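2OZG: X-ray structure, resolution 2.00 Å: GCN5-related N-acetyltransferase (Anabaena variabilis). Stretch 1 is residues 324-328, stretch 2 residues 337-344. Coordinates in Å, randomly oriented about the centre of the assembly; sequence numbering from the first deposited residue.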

# COMPACT_ATOMS: atom_id res chain seq x y z
N GLY A 324 9.96 -51.91 -9.02
CA GLY A 324 10.69 -52.93 -9.77
C GLY A 324 11.23 -52.42 -11.09
O GLY A 324 11.26 -51.21 -11.33
N LYS A 325 11.60 -53.35 -11.97
CA LYS A 325 12.17 -52.98 -13.25
C LYS A 325 11.14 -53.16 -14.36
O LYS A 325 10.42 -54.12 -14.35
CB LYS A 325 13.40 -53.80 -13.54
CG LYS A 325 14.59 -53.56 -12.60
CD LYS A 325 15.61 -54.65 -12.92
CE LYS A 325 16.95 -54.40 -12.30
NZ LYS A 325 17.91 -55.49 -12.76
N PHE A 326 11.08 -52.19 -15.25
CA PHE A 326 10.14 -52.14 -16.36
C PHE A 326 10.91 -51.69 -17.62
O PHE A 326 11.80 -50.80 -17.56
CB PHE A 326 8.99 -51.12 -16.08
CG PHE A 326 8.22 -51.39 -14.82
CD1 PHE A 326 8.63 -50.84 -13.60
CD2 PHE A 326 7.07 -52.19 -14.85
CE1 PHE A 326 7.93 -51.13 -12.42
CE2 PHE A 326 6.37 -52.47 -13.66
CZ PHE A 326 6.80 -51.94 -12.45
N ILE A 327 10.59 -52.31 -18.74
CA ILE A 327 11.08 -51.85 -20.02
C ILE A 327 9.93 -51.11 -20.72
O ILE A 327 8.87 -51.68 -20.96
CB ILE A 327 11.53 -53.00 -20.93
CG1 ILE A 327 12.56 -53.85 -20.18
CG2 ILE A 327 12.05 -52.42 -22.22
CD1 ILE A 327 12.98 -55.16 -20.91
N LEU A 328 10.15 -49.84 -21.00
CA LEU A 328 9.24 -49.03 -21.80
C LEU A 328 9.75 -49.05 -23.24
O LEU A 328 10.83 -48.52 -23.51
CB LEU A 328 9.30 -47.59 -21.31
CG LEU A 328 8.49 -46.57 -22.04
CD1 LEU A 328 7.01 -46.94 -22.04
CD2 LEU A 328 8.75 -45.21 -21.40
N VAL A 337 4.91 -51.80 -22.32
CA VAL A 337 5.69 -51.89 -21.13
C VAL A 337 5.69 -53.36 -20.70
O VAL A 337 4.64 -53.99 -20.69
CB VAL A 337 5.09 -51.06 -20.03
CG1 VAL A 337 5.71 -51.44 -18.66
CG2 VAL A 337 5.25 -49.58 -20.34
N THR A 338 6.88 -53.89 -20.42
CA THR A 338 7.04 -55.30 -19.96
C THR A 338 7.87 -55.24 -18.70
O THR A 338 8.55 -54.26 -18.43
CB THR A 338 7.76 -56.19 -21.01
OG1 THR A 338 8.95 -55.53 -21.45
CG2 THR A 338 6.89 -56.45 -22.23
N LYS A 339 7.83 -56.31 -17.91
CA LYS A 339 8.61 -56.34 -16.69
C LYS A 339 10.05 -56.77 -16.96
O LYS A 339 10.33 -57.58 -17.84
CB LYS A 339 7.98 -57.28 -15.66
CG LYS A 339 6.64 -56.84 -15.10
CD LYS A 339 5.99 -57.97 -14.25
N GLY A 340 10.97 -56.22 -16.19
CA GLY A 340 12.38 -56.61 -16.29
C GLY A 340 13.30 -55.55 -16.88
O GLY A 340 13.02 -54.35 -16.86
N GLY A 341 14.39 -56.02 -17.44
CA GLY A 341 15.37 -55.17 -18.00
C GLY A 341 16.52 -54.85 -17.06
O GLY A 341 16.65 -55.41 -15.94
N LYS A 342 17.34 -53.91 -17.50
CA LYS A 342 18.53 -53.60 -16.78
C LYS A 342 18.49 -52.39 -15.87
O LYS A 342 19.50 -52.03 -15.30
CB LYS A 342 19.68 -53.52 -17.77
CG LYS A 342 19.62 -52.45 -18.77
CD LYS A 342 20.49 -52.90 -19.94
CE LYS A 342 20.50 -51.91 -21.06
NZ LYS A 342 21.43 -52.43 -22.11
N GLY A 343 17.33 -51.74 -15.77
CA GLY A 343 17.17 -50.61 -14.86
C GLY A 343 18.29 -49.60 -14.98
O GLY A 343 18.94 -49.24 -14.00
N GLU A 344 18.44 -49.08 -16.20
CA GLU A 344 19.41 -48.08 -16.57
C GLU A 344 19.00 -46.71 -16.09
O GLU A 344 19.83 -45.82 -16.06
CB GLU A 344 19.62 -48.05 -18.10
CG GLU A 344 18.34 -47.77 -18.92
CD GLU A 344 18.46 -47.94 -20.48
OE1 GLU A 344 19.57 -48.14 -21.04
OE2 GLU A 344 17.38 -47.87 -21.12
O HOH W 1 8.47 -53.37 -23.47

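Residues 324-328 form a β-strand that pairs antiparallel with the strand 337-339, the two N-to-C directions lying 146° apart and the axes approaching to 4.6 Å; beyond Lys339 the second stretch runs on as a loop, which keeps beside the first strand at Gly340 and Gly341 and has left it by Glu344. The register sets Phe326 opposite Lys339, Ile327 opposite Thr338 and Leu328 opposite Val337. Ile327 and Thr338 make the hydrogen-bonded pair, their CA atoms 5.3 Å apart: Ile327 N donates to Thr338 O at 2.8 Å, and Thr338 N donates to Ile327 O at 3.0 Å. The flanking pairs, which lack such bonds, draw closer, with CA-CA distances of 4.5 Å for Phe326 and Lys339 and 4.6 Å for Leu328 and Val337. The same carbonyls also receive CA-H contacts, from Phe326 CA to Thr338 O at 3.4 Å and from Val337 CA to Ile327 O at 3.2 Å.

At the end of the second strand, Gly340 N donates to Lys325 O over 2.8 Å, nearly straight at 172°. The ladder goes no further in regular form: Phe326 N lies 3.3 Å from Gly340 O, but the angle is too poor for a hydrogen bond. A water bridges backbone and side chain at the central pair, donating to Ile327 O at 3.1 Å and lying 3.0 Å from Thr338 OG1, to which it is also hydrogen-bonded.

The side chains of Phe326, Leu328, Val337 and Lys339 share one face of the sheet. Here Val337 uses its two methyls on different neighbours: CG1 sits 4.1 Å from Phe326 CD2, oblique to the ring, while CG2 packs 3.6 Å from Leu328 CD1. Phe326 and Leu328 are buried, as suits their apolar side chains. Lys339 is exposed and extends with chi1 m and chi2 t; its CE and NZ are not modelled.

Ile327 and Thr338 occupy the other face, Ile327 CB standing 3.7 Å from Thr338 OG1. Both are β-branched, a shape well suited to extended backbone, and the exposed threonine can use its hydroxyl to hold the water. Ile327, m at chi1 and t at chi2, reaches over the turn-off of the second stretch: CG1 is 3.4 Å from Gly340 O and CD1 is 3.8 Å from Gly341 CA. Gly341 leaves room for this packing, since a CB there would fall 2.7 Å from Ile327 CG1. Its backbone angles, like those of Gly340 and Gly324, would also jam a CB against the preceding carbonyl, so glycine fits all three places.

Lys325 lies along the loop with chi1 m and the rest of its chain t. Its methylenes cover backbone, CD coming 3.3 Å from Gly341 O, and NZ makes a weak hydrogen bond to that same Gly341 O at 3.4 Å. Gly343 has positive phi, which favours glycine, and a CB would sit tightly, 3.5 Å from Lys325 CE. Lys342 points away and contributes little. Together the two stretches bury 503 Å², counting both sides.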